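Local coordinates for protein peptidoglycan-N-acetylglucosamine deacetylase BC_1974 (Bacillus cereus, PDB 5N1P) that removes the acetyl group from N-acetylglucosamine residues of peptidoglycan with the help of a bound divalent metal such as zinc, at residues Val138-Ala146 / Met162-Ala172. Sequence-based numbering, arbitrary orientation.
Sequences VDAAAAQIA and MHDIHPQSVAA. With 8GK (~{N}-oxidanylnaphthalene-1-carboxamide), chain E.
Ile-145 reaches from helix 138-152 into the angle between Met-162 and the first turns of the helix that starts at Pro-167. Its CB lies 3.9 Å from CB of Ala-172. A chi1 of -68° sets CG1 beside the backbone N and leaves CG2 anti to it, and CG2 continues past that methyl to end 4.2 Å from CE of Met-162, whose chain bends at its last torsion and crosses the isoleucine at a slant. The other branch runs through CG1 to CD1, which presses on Gln-168 CG at 3.4 Å, the two side chains meeting nearly at right angles. One turn earlier, alanines let the backbones approach closely: Ala-142 CB sits against the Ala-171 to Ala-172 peptide, and CB of Ala-172 comes within 3.4 Å of Ala-142 O. A further turn back, Val-138 extends the seam with CG1, 3.6 Å from CB of Ala-171. The helix axes are 7.8 Å apart and cross at -61°, without a hydrogen bond between the segments. Two consecutive helices pack side by side on the outside of the NodB (CE4) barrel, where strand 126-127, helix 138-152 and strand 157-163 form a beta-alpha-beta unit and helix 167-182 follows. Gln-168 gives its aliphatic part to Ala-141 and Ile-145, while NE2 leads away from helix 138-152 and hydrogen-bonds Asn-134 OD1 and the carbonyl oxygen of Asp-130. Asp-130 is hydrogen-bonded through OD2 to Ser-169 OG and through OD1 to ND1 of His-163, the probable proton donor. This second-shell carboxylate probably helps fix the rotation of the imidazole, whose NE2 lies 2.8 Å from O14 of the bound hydroxamate inhibitor.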
loop_
_atom_site.group_PDB
_atom_site.type_symbol
_atom_site.label_atom_id
_atom_site.label_comp_id
_atom_site.label_asym_id
_atom_site.label_seq_id
_atom_site.Cartn_x
_atom_site.Cartn_y
_atom_site.Cartn_z
ATOM N N VAL A 138 7.808 -3.535 -20.667
ATOM C CA VAL A 138 7.977 -3.017 -19.318
ATOM C C VAL A 138 8.505 -1.589 -19.247
ATOM O O VAL A 138 7.969 -0.772 -18.506
ATOM C CB VAL A 138 8.902 -3.937 -18.505
ATOM C CG1 VAL A 138 9.194 -3.337 -17.139
ATOM C CG2 VAL A 138 8.263 -5.310 -18.362
ATOM N N ASP A 139 9.549 -1.271 -20.003
ATOM C CA ASP A 139 10.137 0.057 -19.872
ATOM C C ASP A 139 9.202 1.161 -20.387
ATOM O O ASP A 139 9.120 2.237 -19.788
ATOM C CB ASP A 139 11.492 0.107 -20.576
ATOM C CG ASP A 139 12.571 -0.632 -19.799
ATOM O OD1 ASP A 139 12.418 -0.785 -18.566
ATOM O OD2 ASP A 139 13.570 -1.061 -20.412
ATOM N N ALA A 140 8.471 0.888 -21.462
ATOM C CA ALA A 140 7.513 1.870 -21.971
ATOM C C ALA A 140 6.342 2.030 -21.009
ATOM O O ALA A 140 5.863 3.146 -20.782
ATOM C CB ALA A 140 7.010 1.476 -23.355
ATOM N N ALA A 141 5.879 0.913 -20.451
ATOM C CA ALA A 141 4.770 0.940 -19.499
ATOM C C ALA A 141 5.167 1.719 -18.258
ATOM O O ALA A 141 4.381 2.509 -17.737
ATOM C CB ALA A 141 4.346 -0.486 -19.117
ATOM N N ALA A 142 6.393 1.486 -17.793
ATOM C CA ALA A 142 6.926 2.166 -16.617
ATOM C C ALA A 142 6.956 3.677 -16.795
ATOM O O ALA A 142 6.600 4.423 -15.877
ATOM C CB ALA A 142 8.333 1.647 -16.294
ATOM N N ALA A 143 7.392 4.127 -17.968
ATOM C CA ALA A 143 7.452 5.555 -18.254
ATOM C C ALA A 143 6.055 6.175 -18.187
ATOM O O ALA A 143 5.882 7.282 -17.675
ATOM C CB ALA A 143 8.087 5.800 -19.622
ATOM N N GLN A 144 5.064 5.451 -18.703
ATOM C CA GLN A 144 3.680 5.927 -18.707
ATOM C C GLN A 144 3.111 5.963 -17.289
ATOM O O GLN A 144 2.401 6.886 -16.908
ATOM C CB GLN A 144 2.810 5.043 -19.603
ATOM C CG GLN A 144 1.335 5.428 -19.629
ATOM C CD GLN A 144 1.056 6.721 -20.363
ATOM O OE1 GLN A 144 0.361 7.603 -19.849
ATOM N NE2 GLN A 144 1.572 6.835 -21.583
ATOM N N ILE A 145 3.425 4.943 -16.508
ATOM C CA ILE A 145 3.012 4.916 -15.109
ATOM C C ILE A 145 3.635 6.075 -14.337
ATOM O O ILE A 145 2.965 6.748 -13.544
ATOM C CB ILE A 145 3.391 3.578 -14.470
ATOM C CG1 ILE A 145 2.544 2.474 -15.086
ATOM C CG2 ILE A 145 3.193 3.619 -12.954
ATOM C CD1 ILE A 145 3.063 1.077 -14.792
ATOM N N ALA A 146 4.914 6.332 -14.592
ATOM C CA ALA A 146 5.591 7.424 -13.924
ATOM C C ALA A 146 4.908 8.755 -14.256
ATOM O O ALA A 146 4.674 9.570 -13.364
ATOM C CB ALA A 146 7.064 7.454 -14.301
ATOM N N MET A 162 0.246 1.761 -5.972
ATOM C CA MET A 162 0.947 0.905 -6.914
ATOM C C MET A 162 0.857 -0.547 -6.440
ATOM O O MET A 162 0.359 -0.830 -5.348
ATOM C CB MET A 162 2.409 1.328 -7.062
ATOM C CG MET A 162 2.539 2.736 -7.564
ATOM S SD MET A 162 4.230 3.256 -7.798
ATOM C CE MET A 162 4.643 2.314 -9.261
ATOM N N HIS A 163 1.336 -1.460 -7.276
ATOM C CA HIS A 163 1.269 -2.885 -6.975
ATOM C C HIS A 163 2.612 -3.512 -7.276
ATOM O O HIS A 163 3.027 -3.538 -8.438
ATOM C CB HIS A 163 0.152 -3.563 -7.794
ATOM C CG HIS A 163 -1.209 -2.981 -7.559
ATOM N ND1 HIS A 163 -1.652 -1.838 -8.191
ATOM C CD2 HIS A 163 -2.220 -3.376 -6.748
ATOM C CE1 HIS A 163 -2.880 -1.561 -7.787
ATOM N NE2 HIS A 163 -3.245 -2.476 -6.907
ATOM N N ASP A 164 3.309 -4.013 -6.255
ATOM C CA ASP A 164 4.666 -4.516 -6.492
ATOM C C ASP A 164 4.673 -5.923 -7.093
ATOM O O ASP A 164 5.743 -6.461 -7.365
ATOM C CB ASP A 164 5.528 -4.466 -5.216
ATOM C CG ASP A 164 4.933 -5.245 -4.048
ATOM O OD1 ASP A 164 3.707 -5.169 -3.846
ATOM O OD2 ASP A 164 5.705 -5.914 -3.316
ATOM N N ILE A 165 3.496 -6.483 -7.358
ATOM C CA ILE A 165 3.414 -7.808 -7.970
ATOM C C ILE A 165 3.473 -7.728 -9.492
ATOM O O ILE A 165 3.462 -8.751 -10.170
ATOM C CB ILE A 165 2.135 -8.546 -7.550
ATOM C CG1 ILE A 165 0.901 -7.712 -7.881
ATOM C CG2 ILE A 165 2.213 -8.857 -6.073
ATOM C CD1 ILE A 165 -0.388 -8.518 -7.930
ATOM N N HIS A 166 3.542 -6.508 -10.018
ATOM C CA HIS A 166 3.643 -6.289 -11.460
ATOM C C HIS A 166 4.968 -5.632 -11.821
ATOM O O HIS A 166 5.359 -4.633 -11.205
ATOM C CB HIS A 166 2.483 -5.430 -11.958
ATOM C CG HIS A 166 1.145 -6.072 -11.774
ATOM N ND1 HIS A 166 0.015 -5.356 -11.442
ATOM C CD2 HIS A 166 0.756 -7.364 -11.876
ATOM C CE1 HIS A 166 -1.012 -6.180 -11.344
ATOM N NE2 HIS A 166 -0.588 -7.406 -11.601
ATOM N N PRO A 167 5.653 -6.185 -12.831
ATOM C CA PRO A 167 6.998 -5.756 -13.241
ATOM C C PRO A 167 7.042 -4.279 -13.628
ATOM O O PRO A 167 7.988 -3.559 -13.295
ATOM C CB PRO A 167 7.301 -6.619 -14.474
ATOM C CG PRO A 167 6.257 -7.664 -14.527
ATOM C CD PRO A 167 5.075 -7.182 -13.750
ATOM N N GLN A 168 6.015 -3.831 -14.340
ATOM C CA GLN A 168 6.036 -2.473 -14.869
ATOM C C GLN A 168 5.920 -1.436 -13.749
ATOM O O GLN A 168 6.436 -0.329 -13.874
ATOM C CB GLN A 168 4.934 -2.282 -15.924
ATOM C CG GLN A 168 3.510 -2.236 -15.403
ATOM C CD GLN A 168 2.858 -3.598 -15.263
ATOM O OE1 GLN A 168 3.529 -4.631 -15.286
ATOM N NE2 GLN A 168 1.531 -3.604 -15.131
ATOM N N SER A 169 5.255 -1.800 -12.653
ATOM C CA SER A 169 5.139 -0.920 -11.498
ATOM C C SER A 169 6.485 -0.727 -10.828
ATOM O O SER A 169 6.904 0.386 -10.535
ATOM C CB SER A 169 4.143 -1.493 -10.484
ATOM O OG SER A 169 2.935 -1.848 -11.129
ATOM N N VAL A 170 7.162 -1.834 -10.572
ATOM C CA VAL A 170 8.475 -1.768 -9.948
ATOM C C VAL A 170 9.461 -0.984 -10.834
ATOM O O VAL A 170 10.264 -0.174 -10.339
ATOM C CB VAL A 170 8.976 -3.199 -9.640
ATOM C CG1 VAL A 170 10.422 -3.172 -9.140
ATOM C CG2 VAL A 170 8.047 -3.845 -8.624
ATOM N N ALA A 171 9.364 -1.164 -12.148
ATOM C CA ALA A 171 10.245 -0.465 -13.078
ATOM C C ALA A 171 9.986 1.047 -13.131
ATOM O O ALA A 171 10.851 1.824 -13.523
ATOM C CB ALA A 171 10.104 -1.060 -14.466
ATOM N N ALA A 172 8.787 1.452 -12.730
ATOM C CA ALA A 172 8.419 2.856 -12.789
ATOM C C ALA A 172 8.973 3.632 -11.601
ATOM O O ALA A 172 9.049 4.857 -11.632
ATOM C CB ALA A 172 6.884 3.000 -12.844
HETATM C C1 8GK E . -6.829 -2.720 -4.923
HETATM C C2 8GK E . -7.802 -2.076 -5.855
HETATM C C3 8GK E . -8.300 -2.829 -6.909
HETATM C C4 8GK E . -9.222 -2.265 -7.783
HETATM C C5 8GK E . -9.656 -0.952 -7.598
HETATM C C6 8GK E . -9.158 -0.201 -6.539
HETATM C C7 8GK E . -8.233 -0.769 -5.665
HETATM C C8 8GK E . -9.705 -3.029 -8.837
HETATM C C9 8GK E . -9.275 -4.339 -9.026
HETATM C C10 8GK E . -8.351 -4.900 -8.152
HETATM C C11 8GK E . -7.869 -4.140 -7.094
HETATM O O12 8GK E . -7.256 -3.616 -4.223
HETATM N N13 8GK E . -5.547 -2.359 -4.885
HETATM O O14 8GK E . -4.617 -3.358 -4.600
#